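Local coordinates for rhizobiales Sp. Pch2 (Marine metagenome, PDB 6PB3), which is a TRIP13/Pch2-like AAA+ ATPase and HORMA-domain remodeller that regulates bacterial cGAS-like enzymes in immunity against bacteriophages, at the interface of chains A and B. Numbering follows the deposited sequence. Chains: chain A/B, Rhizobiales Sp. Pch2.

The interface of chains A and B. Residues chain A 73, 214-218, 220; chain B 269, 272-273.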
ATOM      1  N   ARG A  73       7.775 -26.683  26.226  1.00 91.85           N
ATOM      2  CA  ARG A  73       7.983 -25.606  25.269  1.00 67.88           C
ATOM      3  C   ARG A  73       9.427 -25.111  25.309  1.00 57.00           C
ATOM      4  O   ARG A  73      10.026 -25.019  26.381  1.00 60.25           O
ATOM      5  CB  ARG A  73       7.065 -24.430  25.573  1.00 79.30           C
ATOM      6  CG  ARG A  73       5.612 -24.759  25.718  1.00 66.41           C
ATOM      7  CD  ARG A  73       5.051 -25.404  24.449  1.00 79.51           C
ATOM      8  NE  ARG A  73       5.527 -24.827  23.190  1.00 91.87           N
ATOM      9  CZ  ARG A  73       5.105 -23.673  22.680  1.00 85.88           C
ATOM     10  NH1 ARG A  73       4.216 -22.934  23.340  1.00 79.29           N
ATOM     11  NH2 ARG A  73       5.582 -23.256  21.511  1.00 72.53           N
ATOM     12  N   ARG A 214       8.626 -17.169  16.191  1.00 63.75           N
ATOM     13  CA  ARG A 214       7.320 -17.033  16.827  1.00 55.68           C
ATOM     14  C   ARG A 214       6.798 -18.374  17.319  1.00 51.41           C
ATOM     15  O   ARG A 214       6.290 -18.479  18.442  1.00 51.29           O
ATOM     16  CB  ARG A 214       6.334 -16.414  15.839  1.00 55.19           C
ATOM     17  CG  ARG A 214       5.405 -15.421  16.464  1.00 68.74           C
ATOM     18  CD  ARG A 214       4.373 -14.941  15.488  1.00 65.66           C
ATOM     19  NE  ARG A 214       4.961 -14.514  14.224  1.00 59.38           N
ATOM     20  CZ  ARG A 214       4.230 -14.085  13.204  1.00 78.71           C
ATOM     21  NH1 ARG A 214       2.913 -14.035  13.343  1.00 82.31           N
ATOM     22  NH2 ARG A 214       4.799 -13.712  12.059  1.00 77.79           N
ATOM     23  N   ARG A 215       6.931 -19.414  16.495  1.00 52.39           N
ATOM     24  CA  ARG A 215       6.338 -20.704  16.822  1.00 62.44           C
ATOM     25  C   ARG A 215       7.032 -21.389  17.988  1.00 55.26           C
ATOM     26  O   ARG A 215       6.451 -22.307  18.572  1.00 52.68           O
ATOM     27  CB  ARG A 215       6.352 -21.614  15.587  1.00 58.04           C
ATOM     28  CG  ARG A 215       7.706 -22.221  15.240  1.00 49.20           C
ATOM     29  CD  ARG A 215       7.572 -23.142  13.993  1.00 64.01           C
ATOM     30  NE  ARG A 215       8.800 -23.892  13.728  1.00 68.36           N
ATOM     31  CZ  ARG A 215       9.576 -23.707  12.662  1.00 85.06           C
ATOM     32  NH1 ARG A 215       9.244 -22.806  11.734  1.00 71.82           N
ATOM     33  NH2 ARG A 215      10.675 -24.441  12.511  1.00 78.52           N
ATOM     34  N   ARG A 216       8.229 -20.945  18.361  1.00 49.67           N
ATOM     35  CA  ARG A 216       8.947 -21.492  19.505  1.00 44.83           C
ATOM     36  C   ARG A 216       8.631 -20.800  20.829  1.00 54.33           C
ATOM     37  O   ARG A 216       9.005 -21.328  21.880  1.00 51.53           O
ATOM     38  CB  ARG A 216      10.449 -21.428  19.253  1.00 57.00           C
ATOM     39  CG  ARG A 216      10.918 -22.469  18.249  1.00 61.38           C
ATOM     40  CD  ARG A 216      12.370 -22.266  17.870  1.00 59.28           C
ATOM     41  NE  ARG A 216      12.920 -23.428  17.161  1.00 63.90           N
ATOM     42  CZ  ARG A 216      12.765 -23.659  15.859  1.00 54.38           C
ATOM     43  NH1 ARG A 216      12.047 -22.829  15.111  1.00 67.25           N
ATOM     44  NH2 ARG A 216      13.331 -24.730  15.301  1.00 59.91           N
ATOM     45  N   ALA A 217       7.944 -19.661  20.818  1.00 51.09           N
ATOM     46  CA  ALA A 217       7.609 -18.997  22.072  1.00 48.47           C
ATOM     47  C   ALA A 217       6.790 -19.929  22.960  1.00 57.40           C
ATOM     48  O   ALA A 217       5.780 -20.502  22.528  1.00 51.08           O
ATOM     49  CB  ALA A 217       6.830 -17.698  21.803  1.00 42.18           C
ATOM     50  N   ALA A 218       7.256 -20.111  24.191  1.00 49.94           N
ATOM     51  CA  ALA A 218       6.454 -20.813  25.179  1.00 49.97           C
ATOM     52  C   ALA A 218       5.242 -19.988  25.541  1.00 52.88           C
ATOM     53  O   ALA A 218       4.153 -20.527  25.744  1.00 50.16           O
ATOM     54  CB  ALA A 218       7.282 -21.102  26.424  1.00 46.54           C
ATOM     55  N   ILE A 220       3.427 -15.962  24.544  1.00 46.69           N
ATOM     56  CA  ILE A 220       3.385 -14.620  23.989  1.00 45.31           C
ATOM     57  C   ILE A 220       2.495 -13.789  24.902  1.00 53.51           C
ATOM     58  O   ILE A 220       1.356 -14.180  25.184  1.00 50.67           O
ATOM     59  CB  ILE A 220       2.845 -14.628  22.550  1.00 43.41           C
ATOM     60  CG1 ILE A 220       3.684 -15.574  21.657  1.00 47.73           C
ATOM     61  CG2 ILE A 220       2.790 -13.193  22.007  1.00 50.58           C
ATOM     62  CD1 ILE A 220       3.117 -15.750  20.209  1.00 52.60           C
TER
ATOM     63  N   SER B 269      -2.451 -20.333  17.537  1.00 46.83           N
ATOM     64  CA  SER B 269      -1.441 -19.699  18.382  1.00 50.51           C
ATOM     65  C   SER B 269      -2.061 -18.969  19.567  1.00 54.37           C
ATOM     66  O   SER B 269      -1.569 -19.082  20.697  1.00 53.14           O
ATOM     67  CB  SER B 269      -0.618 -18.724  17.550  1.00 50.60           C
ATOM     68  OG  SER B 269       0.379 -18.143  18.354  1.00 51.90           O
ATOM     69  N   THR B 272      -2.817 -21.685  22.106  1.00 52.57           N
ATOM     70  CA  THR B 272      -1.767 -22.510  22.694  1.00 51.08           C
ATOM     71  C   THR B 272      -0.648 -21.684  23.304  1.00 55.33           C
ATOM     72  O   THR B 272      -0.068 -22.101  24.309  1.00 51.77           O
ATOM     73  CB  THR B 272      -1.177 -23.474  21.650  1.00 52.01           C
ATOM     74  OG1 THR B 272      -0.633 -22.739  20.539  1.00 47.39           O
ATOM     75  CG2 THR B 272      -2.243 -24.451  21.118  1.00 51.67           C
ATOM     76  N   GLN B 273      -0.333 -20.521  22.728  1.00 52.29           N
ATOM     77  CA  GLN B 273       0.776 -19.702  23.210  1.00 49.55           C
ATOM     78  C   GLN B 273       0.345 -18.514  24.065  1.00 47.13           C
ATOM     79  O   GLN B 273       1.213 -17.857  24.667  1.00 57.41           O
ATOM     80  CB  GLN B 273       1.608 -19.201  22.018  1.00 52.05           C
ATOM     81  CG  GLN B 273       2.266 -20.354  21.190  1.00 47.59           C
ATOM     82  CD  GLN B 273       3.047 -19.809  20.008  1.00 55.77           C
ATOM     83  OE1 GLN B 273       2.471 -19.491  18.972  1.00 55.26           O
ATOM     84  NE2 GLN B 273       4.350 -19.657  20.171  1.00 52.99           N
TER
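B:Gln273 reaches from one AAA+ subunit into the turn A:Arg214–A:Ala218 of its neighbour, an instance of a side-chain amide recognising main-chain carbonyls. AAA+ ATPases typically act as hexameric rings, and the assembly here contains six copies; the two chains meet through different surfaces. The glutamine projects from helix 268-283, and its chain runs extended beyond CG (chi2 179°), which carries the amide across to chain A. There its nitrogen NE2 donates twice: to the carbonyl O of A:Arg214, at the end of helix 211-214, at 2.9 Å, and to that of A:Ala217, also at 2.9 Å. Both acceptors lie almost in the amide plane and both bonds are nearly straight, so the pair should fix the rotation of the amide and hold the turn between helix 211-214 and strand 219-223. The other end of the amide is tied within its own helix, where the hydroxyl OG of B:Ser269 donates to B:Gln273 OE1 at 2.6 Å, which probably helps to aim NE2 at chain A. Backbone joins in as well, since A:Ile220 N, near the start of strand 219-223, donates to B:Gln273 O at 2.9 Å. Alongside, the A:Ile220 side chain lies obliquely against the glutamine, its CD1 methyl 4.1 Å from the amide carbon CD and equally near B:Ser269 OG. A:Arg73, its chain bent at chi2 and chi3, crosses the glutamine side chain at about a right angle, with its guanidinium turned 60° from the amide plane. Terminal NH1 comes within 3.9 Å of B:Gln273 CG, a packing contact, while the edge of the guanidinium faces A:Arg215 O.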